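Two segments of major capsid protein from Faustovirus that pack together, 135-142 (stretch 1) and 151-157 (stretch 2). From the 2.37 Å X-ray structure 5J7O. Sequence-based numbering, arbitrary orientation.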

# COMPACT_ATOMS: atom_id res chain seq x y z
N SER B 135 32.46 21.92 -30.24
CA SER B 135 31.27 22.50 -29.64
C SER B 135 30.21 21.46 -29.31
O SER B 135 29.26 21.77 -28.60
CB SER B 135 30.68 23.56 -30.58
OG SER B 135 30.43 23.01 -31.87
N THR B 136 30.37 20.22 -29.80
CA THR B 136 29.36 19.19 -29.64
C THR B 136 29.86 17.92 -28.96
O THR B 136 29.03 17.05 -28.65
CB THR B 136 28.76 18.81 -31.00
OG1 THR B 136 29.82 18.50 -31.92
CG2 THR B 136 27.93 19.96 -31.56
N SER B 137 31.16 17.77 -28.72
CA SER B 137 31.67 16.59 -28.03
C SER B 137 33.08 16.86 -27.54
O SER B 137 33.80 17.70 -28.08
CB SER B 137 31.65 15.36 -28.94
OG SER B 137 32.65 15.45 -29.94
N VAL B 138 33.46 16.12 -26.50
CA VAL B 138 34.82 16.14 -25.96
C VAL B 138 35.36 14.71 -26.02
O VAL B 138 34.73 13.78 -25.49
CB VAL B 138 34.87 16.70 -24.53
CG1 VAL B 138 33.81 16.05 -23.64
CG2 VAL B 138 36.26 16.52 -23.94
N VAL B 139 36.49 14.53 -26.69
CA VAL B 139 37.04 13.21 -26.97
C VAL B 139 38.47 13.15 -26.45
O VAL B 139 39.27 14.06 -26.69
CB VAL B 139 37.00 12.89 -28.48
CG1 VAL B 139 37.71 11.57 -28.76
CG2 VAL B 139 35.57 12.83 -28.97
N SER B 140 38.79 12.07 -25.74
CA SER B 140 40.14 11.76 -25.31
C SER B 140 40.35 10.26 -25.43
O SER B 140 39.41 9.51 -25.73
CB SER B 140 40.42 12.24 -23.88
OG SER B 140 39.47 11.72 -22.97
N ALA B 141 41.57 9.81 -25.17
CA ALA B 141 41.89 8.40 -25.33
C ALA B 141 43.04 8.01 -24.42
O ALA B 141 43.80 8.85 -23.94
CB ALA B 141 42.24 8.07 -26.79
N THR B 142 43.15 6.70 -24.19
CA THR B 142 44.26 6.12 -23.44
C THR B 142 44.86 4.99 -24.27
O THR B 142 44.19 3.98 -24.53
CB THR B 142 43.81 5.59 -22.07
OG1 THR B 142 43.47 6.70 -21.22
CG2 THR B 142 44.92 4.78 -21.42
N THR B 151 41.47 2.70 -25.79
CA THR B 151 40.30 3.08 -25.00
C THR B 151 39.94 4.53 -25.33
O THR B 151 40.74 5.44 -25.08
CB THR B 151 40.57 2.92 -23.51
OG1 THR B 151 40.95 1.56 -23.24
CG2 THR B 151 39.32 3.25 -22.71
N LEU B 152 38.74 4.73 -25.87
CA LEU B 152 38.29 6.02 -26.36
C LEU B 152 37.14 6.52 -25.49
O LEU B 152 36.12 5.85 -25.37
CB LEU B 152 37.86 5.93 -27.82
CG LEU B 152 37.56 7.24 -28.54
CD1 LEU B 152 38.85 7.98 -28.86
CD2 LEU B 152 36.75 6.99 -29.80
N TYR B 153 37.32 7.70 -24.90
CA TYR B 153 36.31 8.33 -24.05
C TYR B 153 35.66 9.47 -24.80
O TYR B 153 36.35 10.38 -25.28
CB TYR B 153 36.94 8.85 -22.75
CG TYR B 153 37.78 7.84 -22.00
CD1 TYR B 153 39.12 7.65 -22.32
CD2 TYR B 153 37.25 7.09 -20.96
CE1 TYR B 153 39.90 6.74 -21.63
CE2 TYR B 153 38.02 6.18 -20.26
CZ TYR B 153 39.34 6.01 -20.60
OH TYR B 153 40.11 5.10 -19.92
N THR B 154 34.33 9.44 -24.89
CA THR B 154 33.57 10.50 -25.54
C THR B 154 32.43 10.93 -24.64
O THR B 154 31.70 10.09 -24.11
CB THR B 154 33.02 10.05 -26.90
OG1 THR B 154 34.07 9.46 -27.68
CG2 THR B 154 32.45 11.24 -27.66
N GLN B 155 32.28 12.25 -24.46
CA GLN B 155 31.18 12.82 -23.70
C GLN B 155 30.52 13.92 -24.52
O GLN B 155 31.20 14.71 -25.18
CB GLN B 155 31.65 13.37 -22.35
CG GLN B 155 32.04 12.30 -21.35
CD GLN B 155 32.45 12.88 -20.01
OE1 GLN B 155 33.49 13.54 -19.89
NE2 GLN B 155 31.64 12.63 -18.99
N SER B 156 29.19 13.96 -24.48
CA SER B 156 28.43 14.94 -25.23
C SER B 156 27.11 15.19 -24.52
O SER B 156 26.82 14.59 -23.48
CB SER B 156 28.21 14.48 -26.68
OG SER B 156 27.52 13.25 -26.72
N TYR B 157 26.30 16.08 -25.09
CA TYR B 157 24.98 16.40 -24.57
C TYR B 157 23.92 16.01 -25.59
O TYR B 157 24.07 16.28 -26.79
CB TYR B 157 24.86 17.88 -24.23
CG TYR B 157 25.78 18.33 -23.12
CD1 TYR B 157 25.61 17.87 -21.82
CD2 TYR B 157 26.81 19.22 -23.37
CE1 TYR B 157 26.45 18.28 -20.81
CE2 TYR B 157 27.66 19.64 -22.37
CZ TYR B 157 27.47 19.16 -21.08
OH TYR B 157 28.32 19.57 -20.08
O HOH W 1 27.60 18.15 -26.90
O HOH W 2 37.25 12.82 -23.44
O HOH W 3 43.49 1.44 -23.64
O HOH W 4 42.69 6.31 -18.97

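Residues 138-142 of the first stretch pair antiparallel with the strand 151-157, held first by their backbones. Val138, Ser140 and Thr142 each exchange a pair of hydrogen bonds with Gln155, Tyr153 and Thr151. The central ring is the tightest: Ser140 N to Tyr153 O is 3.0 Å and Tyr153 N to Ser140 O is 2.9 Å. In the non-hydrogen-bonded positions between, CA hydrogens approach carbonyls, as from Ala141 CA to Thr151 O at 3.2 Å. The contact buries 531 Å², both sides summed; beta-branched valine and threonine suit such extended backbone.

Alternation sorts the side chains. Val139, Ala141, Leu152 and Thr154 share one face. The CA-to-CB bond of Leu152 points to this face, but with chi1 t and chi2 p its end comes nearer the partner strand, CD1 lying 3.8 Å from Val139 CG1 and 4.0 Å from Ala141 CB. The small methyl of buried Ala141 leaves room for this approach. Val139 is t, a common valine rotamer; with chi1 m, both branches of Thr154 lie beside it, CG2 at 3.7 Å and OG1 at 3.9 Å from Val139 CG2.

The other face carries Val138, Ser140, Thr142, Thr151, Tyr153 and Gln155. Tyr153, chi1 m, has more of its surface covered by the other stretch than any other residue here. Its ring presents its edge to Ser140 O, Ala141 CA and Thr142 OG1. Beyond it, water 4 links Thr142 OG1 (2.4 Å) with Tyr153 OH (3.0 Å). Small Ser140, chi1 p, places OG 3.8 Å from Tyr153 CB and 2.5 Å from water 2. Val138, buried, adopts the less common p rotamer, with CG1 3.7 Å from Gln155 CB. Ser140 and Gln155 are buried too, but Ser140 OG and Gln155 NE2 are hydrogen-bonded elsewhere in the structure. Thr151, also m, lets OG1 donate to water 3 at 2.6 Å, which in turn donates to Thr142 O at 2.8 Å.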